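Teichoic acid biosynthesis protein F (Staphylococcus epidermidis, PDB 3L7I) belongs to the teichoic acid biosynthesis proteins and, in its modelled part, has a GT-B-type fold of two Rossmann-like domains. Local coordinates at residues Leu448-Leu451 / Ala452-Lys456; Tyr468-Asn471 / Phe472-Thr476; Asn520-Glu523 / Tyr524-Ile528. All blocks are in the same frame, centred on the assembly; numbering follows the deposited sequence.

Interaction 1: residues Leu448-Leu451 / Ala452-Lys456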
loop_
_atom_site.group_PDB
_atom_site.type_symbol
_atom_site.label_atom_id
_atom_site.label_comp_id
_atom_site.label_asym_id
_atom_site.label_seq_id
_atom_site.Cartn_x
_atom_site.Cartn_y
_atom_site.Cartn_z
ATOM N N LEU A 448 46.011 21.696 7.660
ATOM C CA LEU A 448 46.604 22.957 7.255
ATOM C C LEU A 448 45.474 23.807 6.690
ATOM O O LEU A 448 45.397 25.005 6.951
ATOM C CB LEU A 448 47.673 22.730 6.198
ATOM C CG LEU A 448 48.086 23.960 5.405
ATOM C CD1 LEU A 448 49.167 24.692 6.155
ATOM C CD2 LEU A 448 48.552 23.576 4.011
ATOM N N LYS A 449 44.583 23.178 5.937
ATOM C CA LYS A 449 43.437 23.878 5.380
ATOM C C LYS A 449 42.217 23.803 6.321
ATOM O O LYS A 449 41.976 22.784 6.972
ATOM C CB LYS A 449 43.081 23.301 3.991
ATOM C CG LYS A 449 44.145 23.517 2.893
ATOM C CD LYS A 449 44.075 22.437 1.788
ATOM C CE LYS A 449 45.018 22.714 0.590
ATOM N NZ LYS A 449 44.362 23.538 -0.516
ATOM N N ARG A 450 41.442 24.881 6.382
ATOM C CA ARG A 450 40.229 24.903 7.194
ATOM C C ARG A 450 39.201 23.888 6.702
ATOM O O ARG A 450 38.967 23.773 5.499
ATOM C CB ARG A 450 39.602 26.301 7.193
ATOM C CG ARG A 450 40.511 27.401 7.691
ATOM C CD ARG A 450 39.792 28.749 7.699
ATOM N NE ARG A 450 38.963 28.930 8.894
ATOM C CZ ARG A 450 39.396 29.463 10.038
ATOM N NH1 ARG A 450 40.664 29.878 10.155
ATOM N NH2 ARG A 450 38.558 29.580 11.066
ATOM N N LEU A 451 38.575 23.173 7.635
ATOM C CA LEU A 451 37.573 22.147 7.293
ATOM C C LEU A 451 36.358 22.120 8.213
ATOM O O LEU A 451 36.421 22.577 9.356
ATOM C CB LEU A 451 38.192 20.737 7.277
ATOM C CG LEU A 451 39.190 20.303 8.357
ATOM C CD1 LEU A 451 39.101 21.146 9.610
ATOM C CD2 LEU A 451 38.978 18.852 8.672
ATOM N N ALA A 452 35.265 21.548 7.718
ATOM C CA ALA A 452 34.072 21.319 8.532
ATOM C C ALA A 452 33.466 22.636 9.057
ATOM O O ALA A 452 33.130 23.516 8.269
ATOM C CB ALA A 452 34.381 20.357 9.664
ATOM N N ASN A 453 33.316 22.771 10.373
ATOM C CA ASN A 453 32.712 23.971 10.946
ATOM C C ASN A 453 33.399 25.274 10.482
ATOM O O ASN A 453 32.776 26.346 10.380
ATOM C CB ASN A 453 32.762 23.886 12.464
ATOM C CG ASN A 453 31.602 24.591 13.117
ATOM O OD1 ASN A 453 30.687 25.068 12.442
ATOM N ND2 ASN A 453 31.620 24.650 14.444
ATOM N N ASP A 454 34.686 25.155 10.178
ATOM C CA ASP A 454 35.550 26.308 10.016
ATOM C C ASP A 454 35.562 26.861 8.611
ATOM O O ASP A 454 36.041 27.968 8.400
ATOM C CB ASP A 454 36.972 25.977 10.474
ATOM C CG ASP A 454 37.066 25.809 11.982
ATOM O OD1 ASP A 454 36.021 26.017 12.644
ATOM O OD2 ASP A 454 38.165 25.485 12.511
ATOM N N MET A 455 35.040 26.115 7.646
ATOM C CA MET A 455 34.955 26.650 6.297
ATOM C C MET A 455 33.961 27.796 6.274
ATOM O O MET A 455 32.957 27.763 6.993
ATOM C CB MET A 455 34.531 25.577 5.321
ATOM C CG MET A 455 35.531 24.467 5.215
ATOM S SD MET A 455 35.216 23.448 3.775
ATOM C CE MET A 455 36.484 22.190 4.007
ATOM N N LYS A 456 34.235 28.812 5.462
ATOM C CA LYS A 456 33.330 29.953 5.400
ATOM C C LYS A 456 32.261 29.749 4.332
ATOM O O LYS A 456 31.076 29.955 4.596
ATOM C CB LYS A 456 34.093 31.262 5.187
ATOM C CG LYS A 456 33.402 32.502 5.789
ATOM C CD LYS A 456 33.322 32.458 7.331
ATOM C CE LYS A 456 31.978 31.907 7.853
ATOM N NZ LYS A 456 30.892 32.940 7.894
#

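Interaction 2: residues Tyr468-Asn471 / Phe472-Thr476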
loop_
_atom_site.group_PDB
_atom_site.type_symbol
_atom_site.label_atom_id
_atom_site.label_comp_id
_atom_site.label_asym_id
_atom_site.label_seq_id
_atom_site.Cartn_x
_atom_site.Cartn_y
_atom_site.Cartn_z
ATOM N N TYR A 468 25.616 21.007 4.699
ATOM C CA TYR A 468 26.852 20.246 4.618
ATOM C C TYR A 468 27.490 20.153 5.990
ATOM O O TYR A 468 27.931 19.081 6.421
ATOM C CB TYR A 468 27.812 20.893 3.628
ATOM C CG TYR A 468 29.204 20.361 3.736
ATOM C CD1 TYR A 468 29.625 19.298 2.947
ATOM C CD2 TYR A 468 30.099 20.911 4.638
ATOM C CE1 TYR A 468 30.900 18.793 3.044
ATOM C CE2 TYR A 468 31.394 20.421 4.743
ATOM C CZ TYR A 468 31.784 19.358 3.944
ATOM O OH TYR A 468 33.064 18.864 4.070
ATOM N N LYS A 469 27.523 21.282 6.679
ATOM C CA LYS A 469 27.923 21.310 8.075
ATOM C C LYS A 469 26.967 20.512 8.973
ATOM O O LYS A 469 27.412 19.807 9.881
ATOM C CB LYS A 469 28.091 22.760 8.571
ATOM C CG LYS A 469 29.246 23.512 7.909
ATOM C CD LYS A 469 29.589 24.782 8.667
ATOM C CE LYS A 469 30.276 25.818 7.782
ATOM N NZ LYS A 469 30.208 27.188 8.363
ATOM N N ARG A 470 25.666 20.617 8.733
ATOM C CA ARG A 470 24.734 19.814 9.506
ATOM C C ARG A 470 25.109 18.339 9.395
ATOM O O ARG A 470 25.184 17.636 10.396
ATOM C CB ARG A 470 23.278 20.024 9.065
ATOM C CG ARG A 470 22.351 18.840 9.397
ATOM C CD ARG A 470 20.877 19.205 9.470
ATOM N NE ARG A 470 20.186 19.251 8.171
ATOM C CZ ARG A 470 20.129 18.232 7.306
ATOM N NH1 ARG A 470 20.753 17.089 7.572
ATOM N NH2 ARG A 470 19.464 18.359 6.158
ATOM N N ASN A 471 25.348 17.872 8.178
ATOM C CA ASN A 471 25.649 16.467 7.968
ATOM C C ASN A 471 26.981 16.073 8.555
ATOM O O ASN A 471 27.133 14.958 9.053
ATOM C CB ASN A 471 25.624 16.114 6.488
ATOM C CG ASN A 471 24.223 16.003 5.949
ATOM O OD1 ASN A 471 23.276 15.728 6.695
ATOM N ND2 ASN A 471 24.071 16.234 4.646
ATOM N N PHE A 472 27.948 16.981 8.483
ATOM C CA PHE A 472 29.264 16.694 8.997
ATOM C C PHE A 472 29.118 16.616 10.507
ATOM O O PHE A 472 29.771 15.816 11.182
ATOM C CB PHE A 472 30.234 17.803 8.608
ATOM C CG PHE A 472 31.648 17.344 8.450
ATOM C CD1 PHE A 472 32.293 16.670 9.471
ATOM C CD2 PHE A 472 32.339 17.594 7.284
ATOM C CE1 PHE A 472 33.589 16.245 9.324
ATOM C CE2 PHE A 472 33.644 17.174 7.135
ATOM C CZ PHE A 472 34.265 16.508 8.155
ATOM N N ASN A 473 28.241 17.442 11.042
ATOM C CA ASN A 473 28.062 17.499 12.471
ATOM C C ASN A 473 27.453 16.201 12.944
ATOM O O ASN A 473 27.798 15.713 14.015
ATOM C CB ASN A 473 27.181 18.702 12.851
ATOM C CG ASN A 473 27.041 18.869 14.351
ATOM O OD1 ASN A 473 27.666 18.136 15.129
ATOM N ND2 ASN A 473 26.217 19.824 14.768
ATOM N N ARG A 474 26.551 15.648 12.136
ATOM C CA ARG A 474 25.911 14.373 12.425
ATOM C C ARG A 474 26.945 13.247 12.555
ATOM O O ARG A 474 26.849 12.403 13.455
ATOM C CB ARG A 474 24.909 14.015 11.325
ATOM C CG ARG A 474 23.495 14.507 11.541
ATOM C CD ARG A 474 22.580 14.239 10.319
ATOM N NE ARG A 474 21.559 15.290 10.175
ATOM C CZ ARG A 474 20.292 15.088 9.796
ATOM N NH1 ARG A 474 19.865 13.853 9.523
ATOM N NH2 ARG A 474 19.437 16.112 9.703
ATOM N N GLU A 475 27.923 13.229 11.646
ATOM C CA GLU A 475 28.934 12.182 11.614
ATOM C C GLU A 475 29.868 12.283 12.804
ATOM O O GLU A 475 30.146 11.272 13.452
ATOM C CB GLU A 475 29.726 12.228 10.307
ATOM C CG GLU A 475 31.102 11.519 10.313
ATOM C CD GLU A 475 31.026 10.005 10.534
ATOM O OE1 GLU A 475 29.898 9.509 10.784
ATOM O OE2 GLU A 475 32.080 9.320 10.475
ATOM N N THR A 476 30.350 13.484 13.112
ATOM C CA THR A 476 31.317 13.566 14.198
ATOM C C THR A 476 30.637 13.276 15.536
ATOM O O THR A 476 31.274 12.777 16.472
ATOM C CB THR A 476 32.050 14.906 14.263
ATOM O OG1 THR A 476 31.180 15.903 14.814
ATOM C CG2 THR A 476 32.520 15.313 12.894
#

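Interaction 3: residues Asn520-Glu523 / Tyr524-Ile528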
loop_
_atom_site.group_PDB
_atom_site.type_symbol
_atom_site.label_atom_id
_atom_site.label_comp_id
_atom_site.label_asym_id
_atom_site.label_seq_id
_atom_site.Cartn_x
_atom_site.Cartn_y
_atom_site.Cartn_z
ATOM N N ASN A 520 65.777 3.648 11.225
ATOM C CA ASN A 520 67.153 3.140 11.205
ATOM C C ASN A 520 67.276 1.641 10.938
ATOM O O ASN A 520 68.366 1.077 11.005
ATOM C CB ASN A 520 67.898 3.547 12.475
ATOM C CG ASN A 520 68.130 5.046 12.551
ATOM O OD1 ASN A 520 69.249 5.520 12.345
ATOM N ND2 ASN A 520 67.068 5.804 12.818
ATOM N N ASP A 521 66.147 1.017 10.619
ATOM C CA ASP A 521 66.099 -0.383 10.220
ATOM C C ASP A 521 66.533 -0.481 8.756
ATOM O O ASP A 521 65.727 -0.301 7.838
ATOM C CB ASP A 521 64.671 -0.908 10.402
ATOM C CG ASP A 521 64.597 -2.424 10.468
ATOM O OD1 ASP A 521 63.818 -2.933 11.307
ATOM O OD2 ASP A 521 65.304 -3.100 9.684
ATOM N N GLN A 522 67.813 -0.751 8.533
ATOM C CA GLN A 522 68.353 -0.711 7.184
ATOM C C GLN A 522 67.854 -1.835 6.284
ATOM O O GLN A 522 67.790 -1.670 5.074
ATOM C CB GLN A 522 69.870 -0.657 7.222
ATOM C CG GLN A 522 70.392 0.755 7.278
ATOM C CD GLN A 522 70.695 1.308 5.892
ATOM O OE1 GLN A 522 71.254 0.598 5.045
ATOM N NE2 GLN A 522 70.352 2.583 5.655
ATOM N N GLU A 523 67.481 -2.965 6.866
ATOM C CA GLU A 523 66.956 -4.069 6.071
ATOM C C GLU A 523 65.585 -3.698 5.518
ATOM O O GLU A 523 65.275 -3.953 4.357
ATOM C CB GLU A 523 66.868 -5.341 6.912
ATOM C CG GLU A 523 66.738 -6.632 6.113
ATOM C CD GLU A 523 66.802 -7.876 6.999
ATOM O OE1 GLU A 523 67.126 -8.966 6.476
ATOM O OE2 GLU A 523 66.536 -7.766 8.219
ATOM N N TYR A 524 64.770 -3.084 6.365
ATOM C CA TYR A 524 63.448 -2.616 5.976
ATOM C C TYR A 524 63.560 -1.534 4.907
ATOM O O TYR A 524 62.799 -1.523 3.938
ATOM C CB TYR A 524 62.725 -2.088 7.216
ATOM C CG TYR A 524 61.327 -1.560 7.007
ATOM C CD1 TYR A 524 60.382 -2.281 6.284
ATOM C CD2 TYR A 524 60.938 -0.351 7.576
ATOM C CE1 TYR A 524 59.094 -1.793 6.106
ATOM C CE2 TYR A 524 59.658 0.138 7.413
ATOM C CZ TYR A 524 58.741 -0.585 6.676
ATOM O OH TYR A 524 57.466 -0.092 6.518
ATOM N N LEU A 525 64.517 -0.627 5.079
ATOM C CA LEU A 525 64.701 0.446 4.104
ATOM C C LEU A 525 65.104 -0.160 2.760
ATOM O O LEU A 525 64.734 0.354 1.700
ATOM C CB LEU A 525 65.723 1.484 4.590
ATOM C CG LEU A 525 65.318 2.209 5.876
ATOM C CD1 LEU A 525 66.304 3.287 6.252
ATOM C CD2 LEU A 525 63.930 2.794 5.726
ATOM N N ASP A 526 65.834 -1.273 2.815
ATOM C CA ASP A 526 66.297 -1.941 1.608
ATOM C C ASP A 526 65.174 -2.596 0.828
ATOM O O ASP A 526 65.156 -2.523 -0.397
ATOM C CB ASP A 526 67.387 -2.960 1.933
ATOM C CG ASP A 526 68.741 -2.309 2.110
ATOM O OD1 ASP A 526 69.780 -3.027 2.099
ATOM O OD2 ASP A 526 68.745 -1.057 2.239
ATOM N N GLU A 527 64.245 -3.243 1.526
ATOM C CA GLU A 527 63.077 -3.816 0.859
ATOM C C GLU A 527 62.406 -2.730 0.027
ATOM O O GLU A 527 62.272 -2.840 -1.196
ATOM C CB GLU A 527 62.055 -4.333 1.868
ATOM C CG GLU A 527 62.374 -5.655 2.533
ATOM C CD GLU A 527 61.330 -6.036 3.591
ATOM O OE1 GLU A 527 60.186 -5.505 3.523
ATOM O OE2 GLU A 527 61.656 -6.862 4.490
ATOM N N ILE A 528 61.981 -1.681 0.726
ATOM C CA ILE A 528 61.277 -0.558 0.135
ATOM C C ILE A 528 62.045 -0.036 -1.063
ATOM O O ILE A 528 61.460 0.255 -2.114
ATOM C CB ILE A 528 61.123 0.558 1.160
ATOM C CG1 ILE A 528 60.453 0.011 2.419
ATOM C CG2 ILE A 528 60.360 1.715 0.566
ATOM C CD1 ILE A 528 60.355 1.016 3.562
#

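Interaction 1: residues Leu448-Leu451 / Ala452-Lys456
Arg450 shows how an arginine can fasten a turn through a backbone acceptor rather than through the nearby acid. Its NE donates to the carbonyl O of Asp454 at 3.1 Å, with a nearly straight N-H...O angle of 170°. The oxygen meets the guanidinium at its edge, within the plane of the group, while NE itself stands above the carbonyl plane of Asp454. The arginine chain runs straight through chi2 and then bends at chi3 (82°), which swings the guanidinium round so that NE faces the turn. The side chains of Arg450 and Asp454 cross at about a right angle. NH2 of Arg450 is 4.4 Å from OD2 of Asp454, which lies well outside the guanidinium plane, so the attraction is one of charge alone; the carboxylate is instead bound by Tyr655 OH at OD2 and, weakly, by Ser495 OG at OD1.

Beside it the main chain makes a type II' beta turn over Leu451-Asp454, closed by Asp454 N donating to Leu451 O at 3.2 Å. Met455 N follows with a bond to Ala452 O at 3.3 Å. With its CG anti to the carbonyl carbon (chi1 -64°) and the chain extended beyond, Met455 runs back along the main chain of Arg450 and Leu451, its methyl CE 3.5 Å from Leu451 CA.

The turn belongs to the long loop between strand 438-441 and helix 465-476. Ala496, at the end of helix 487-496, packs against Leu451 and Asp454, whereas Leu448 reaches helix 626-630, which follows strand 618-621 of the six-stranded sheet.

Interaction 2: residues Tyr468-Asn471 / Phe472-Thr476
Asn473 N donates to Lys469 O at 2.8 Å and Phe472 N to Tyr468 O at 2.9 Å, the shortest rungs of a regular alpha-helical ladder. Arg474 N continues it by bonding Arg470 O at 3.0 Å, and Glu475 N follows with Asn471 O at 3.2 Å. Among the side chains, Glu475 is gripped through both oxygens, its bend at chi2 sending the carboxylate away from the preceding turn. There OE1 forms a salt bridge with Arg478, while OE2 is hydrogen-bonded to Tyr439 OH, Trp479 NE1 and the backbone N of Thr427.

On another flank, Arg470 and Arg474 run side by side in the same direction, with NH2 of Arg474 over one face of the Arg470 guanidinium. The planes are clearly inclined to each other, and the very close modelled spacing of these like charges is doubtful. Asn471 OD1 also comes over a face of the Arg474 guanidinium, 3.9 Å from NE.

The apolar flank is carried by two aromatic rings one turn apart. Both side chains hold CG anti to the backbone N (chi1 166° in Tyr468, -150° in Phe472), which lays them alongside each other. Tyr468 OH lies near the plane of the Phe472 ring, at its edge, 3.5 Å from CD2. The rings are oblique, their centroids 5.9 Å apart and their planes at 67°. Arg426 adds a cation-pi contact to Phe472, and Trp498 packs against Phe472, Asn473 and Thr476.

The helix is the crossover of a beta-alpha-beta unit, linking parallel strands 438-441 and 481-484 of a Rossmann-like domain, with Phe472 and Glu475 buried and the two arginines more exposed.

Interaction 3: residues Asn520-Glu523 / Tyr524-Ile528
Tyr524 is the residue whose backbone N meets the capping carboxylate of Asp521. The bond from Tyr524 N to Asp521 OD2 is weak, at 3.4 Å, yet well directed. Asp521 can make it because its CG lies anti to its own backbone N (chi1 -161°), bringing OD2 round to the start of the helix; OD1 is held in a salt bridge by Arg518. The same arginine forms a cation-pi contact with the Tyr524 ring. The side chains of Asp521 and Tyr524 cross at about a right angle, carboxylate and ring planes 69° apart, and the tyrosine OH is hydrogen-bonded to Glu611 OE2.

Leu525 N donates to Asp521 O at 3.0 Å. Its CG sits against the same oxygen, and CD1 reaches 4.2 Å from Gln522 NE2. Asp521 thus serves the first turn with both side chain and main chain, as an N-cap residue does; the helix it opens, 522-531, leads into strand 539-543 of the six-stranded parallel sheet.

Asp526 N bonds Gln522 O at 3.0 Å and, weakly, Glu523 O. Its OD2 lies beside Gln522 O, two acceptors with no bond between them. Glu527 N reaches Glu523 O at 3.1 Å, and although these two acids are one turn apart, Glu523 OE1 and Glu527 OE2 remain 6.2 Å from each other. Ile528 then turns inward: its CD1 stands 3.8 Å above the plane of the Tyr524 ring, over the centre, and the side chain also packs on Tyr606, Glu611 and Ile615.

In the fold
Interactions 1 and 2 are neighbours, their centres 13 Å apart, and Lys469 joins them. From the helix of interaction 2, NZ of Lys469 reaches to 3.1 Å from Met455 O and also approaches Asn453 O, so the turn of interaction 1 lies against the helix that follows it. Ala452 CB also packs on the Phe472 ring. Interaction 3 is remote: its centre lies about 38 Å from that of interaction 1 and 42 Å from that of interaction 2, on the opposite side of the chain's centre. Interaction 2 belongs to the seven-stranded domain, whereas interaction 3 packs against helix 609-614 of the six-stranded one.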